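Local coordinates for protein putative sarcosine dimethylglycine methyltransferase (Galdieria sulphuraria, PDB 2O57) that is of unconfirmed function but, as a putative sarcosine dimethylglycine methyltransferase, probably transfers methyl groups from S-adenosylmethionine to the nitrogen of small glycine derivatives, at residues D44-L49 with W155-F160. Residues are numbered along the deposited sequence; the frame is centred on the assembly and turned at random.
Sequences DIHVGL and WSQDAF
His-46 lays one face of its imidazole over the side chain of Gln-157, and the histidine is worth following outward from its CB. CB itself sits 3.3 Å from Asp-158 OD2. With CG beside the backbone N and anti to the carbonyl carbon (chi1 -53°), the ring swings out over the glutamine: CG and CD2 lie above Gln-157 CB, a CH-pi contact 3.7 Å from that carbon to the ring centroid. CD2 also comes to 3.4 Å from the backbone O of Gln-157. Farther round the same face, at the opposite rim, ND1 and CE1 lie over the amide oxygen, each 3.3 Å from Gln-157 OE1; the approach is over the face rather than in the ring plane, so ND1 makes no hydrogen bond; the ring and amide planes are 35° apart. Gln-157 ends strand 151-157, the fourth strand of a Rossmann-like methyltransferase sheet, and the loop 44-49 crosses beyond its C-terminal end, where this fold usually binds its cofactor. Gln-157 NE2 is hydrogen-bonded to Asp-67 OD1, and OE1 receives a weak bond from Trp-155 NE1. Were His-46 an alanine, Gln-157 CB and OE1 would probably lose the imidazole face that lies against them, leaving a gap between loop and strand. One residue on, Val-47 N gives Asp-158 OD2 a nearly straight hydrogen bond of 3.1 Å (175°), while Thr-186 and Trp-286 hold OD1 of the same carboxylate.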
loop_
_atom_site.group_PDB
_atom_site.type_symbol
_atom_site.label_atom_id
_atom_site.label_comp_id
_atom_site.label_asym_id
_atom_site.label_seq_id
_atom_site.Cartn_x
_atom_site.Cartn_y
_atom_site.Cartn_z
ATOM N N ASP A 44 -20.867 7.274 -0.504
ATOM C CA ASP A 44 -19.845 7.996 0.258
ATOM C C ASP A 44 -18.508 8.091 -0.463
ATOM O O ASP A 44 -18.066 7.110 -1.060
ATOM C CB ASP A 44 -19.625 7.323 1.600
ATOM C CG ASP A 44 -20.885 7.245 2.418
ATOM O OD1 ASP A 44 -21.063 8.067 3.331
ATOM O OD2 ASP A 44 -21.694 6.370 2.146
ATOM N N ILE A 45 -17.908 9.273 -0.358
ATOM C CA ILE A 45 -16.545 9.607 -0.798
ATOM C C ILE A 45 -15.504 9.490 0.325
ATOM O O ILE A 45 -15.690 10.016 1.447
ATOM C CB ILE A 45 -16.523 11.080 -1.347
ATOM C CG1 ILE A 45 -17.501 11.234 -2.514
ATOM C CG2 ILE A 45 -15.060 11.577 -1.715
ATOM C CD1 ILE A 45 -17.152 10.362 -3.787
ATOM N N HIS A 46 -14.364 8.891 -0.007
ATOM C CA HIS A 46 -13.214 8.869 0.883
ATOM C C HIS A 46 -11.995 9.191 0.024
ATOM O O HIS A 46 -12.138 9.354 -1.201
ATOM C CB HIS A 46 -13.038 7.494 1.567
ATOM C CG HIS A 46 -14.277 7.019 2.268
ATOM N ND1 HIS A 46 -15.225 6.241 1.641
ATOM C CD2 HIS A 46 -14.758 7.278 3.508
ATOM C CE1 HIS A 46 -16.222 6.001 2.478
ATOM N NE2 HIS A 46 -15.966 6.624 3.621
ATOM N N VAL A 47 -10.827 9.290 0.660
ATOM C CA VAL A 47 -9.609 9.667 -0.074
ATOM C C VAL A 47 -9.421 8.719 -1.252
ATOM O O VAL A 47 -9.487 7.535 -1.080
ATOM C CB VAL A 47 -8.385 9.752 0.825
ATOM C CG1 VAL A 47 -7.137 10.140 0.026
ATOM C CG2 VAL A 47 -8.627 10.815 1.959
ATOM N N GLY A 48 -9.235 9.279 -2.448
ATOM C CA GLY A 48 -9.224 8.528 -3.683
ATOM C C GLY A 48 -7.844 8.069 -4.141
ATOM O O GLY A 48 -6.821 8.582 -3.682
ATOM N N LEU A 49 -7.847 7.110 -5.061
ATOM C CA LEU A 49 -6.651 6.730 -5.809
ATOM C C LEU A 49 -6.786 7.391 -7.206
ATOM O O LEU A 49 -7.658 7.023 -7.998
ATOM C CB LEU A 49 -6.524 5.194 -5.886
ATOM C CG LEU A 49 -6.315 4.382 -4.583
ATOM C CD1 LEU A 49 -6.287 2.868 -4.957
ATOM C CD2 LEU A 49 -5.014 4.850 -3.871
ATOM N N TRP A 155 -14.282 -2.984 8.587
ATOM C CA TRP A 155 -13.924 -2.068 7.514
ATOM C C TRP A 155 -14.110 -0.693 8.102
ATOM O O TRP A 155 -15.174 -0.413 8.719
ATOM C CB TRP A 155 -14.925 -2.274 6.381
ATOM C CG TRP A 155 -14.922 -1.291 5.194
ATOM C CD1 TRP A 155 -15.510 -0.045 5.135
ATOM C CD2 TRP A 155 -14.368 -1.532 3.894
ATOM N NE1 TRP A 155 -15.363 0.501 3.869
ATOM C CE2 TRP A 155 -14.661 -0.387 3.089
ATOM C CE3 TRP A 155 -13.667 -2.608 3.321
ATOM C CZ2 TRP A 155 -14.267 -0.287 1.740
ATOM C CZ3 TRP A 155 -13.261 -2.516 1.973
ATOM C CH2 TRP A 155 -13.592 -1.364 1.191
ATOM N N SER A 156 -13.106 0.176 7.951
ATOM C CA SER A 156 -13.274 1.560 8.428
ATOM C C SER A 156 -12.480 2.516 7.540
ATOM O O SER A 156 -11.253 2.475 7.518
ATOM C CB SER A 156 -12.810 1.657 9.888
ATOM O OG SER A 156 -13.057 2.952 10.406
ATOM N N GLN A 157 -13.164 3.406 6.851
ATOM C CA GLN A 157 -12.501 4.335 5.933
ATOM C C GLN A 157 -12.561 5.762 6.459
ATOM O O GLN A 157 -13.657 6.362 6.550
ATOM C CB GLN A 157 -13.163 4.274 4.568
ATOM C CG GLN A 157 -12.838 3.009 3.796
ATOM C CD GLN A 157 -13.603 2.981 2.470
ATOM O OE1 GLN A 157 -14.832 3.019 2.443
ATOM N NE2 GLN A 157 -12.883 2.919 1.388
ATOM N N ASP A 158 -11.388 6.255 6.855
ATOM C CA ASP A 158 -11.155 7.666 7.244
ATOM C C ASP A 158 -11.972 8.098 8.461
ATOM O O ASP A 158 -12.255 9.269 8.634
ATOM C CB ASP A 158 -11.427 8.603 6.048
ATOM C CG ASP A 158 -10.563 8.250 4.820
ATOM O OD1 ASP A 158 -9.585 7.469 4.969
ATOM O OD2 ASP A 158 -10.862 8.779 3.731
ATOM N N ALA A 159 -12.329 7.143 9.304
ATOM C CA ALA A 159 -13.155 7.438 10.485
ATOM C C ALA A 159 -12.358 7.619 11.778
ATOM O O ALA A 159 -12.814 8.316 12.690
ATOM C CB ALA A 159 -14.173 6.335 10.669
ATOM N N PHE A 160 -11.228 6.922 11.906
ATOM C CA PHE A 160 -10.453 6.905 13.177
ATOM C C PHE A 160 -9.829 8.288 13.437
ATOM O O PHE A 160 -9.591 8.649 14.591
ATOM C CB PHE A 160 -9.322 5.859 13.110
ATOM C CG PHE A 160 -9.753 4.398 13.316
ATOM C CD1 PHE A 160 -11.081 3.956 13.136
ATOM C CD2 PHE A 160 -8.798 3.462 13.707
ATOM C CE1 PHE A 160 -11.424 2.596 13.314
ATOM C CE2 PHE A 160 -9.126 2.123 13.890
ATOM C CZ PHE A 160 -10.459 1.686 13.695
#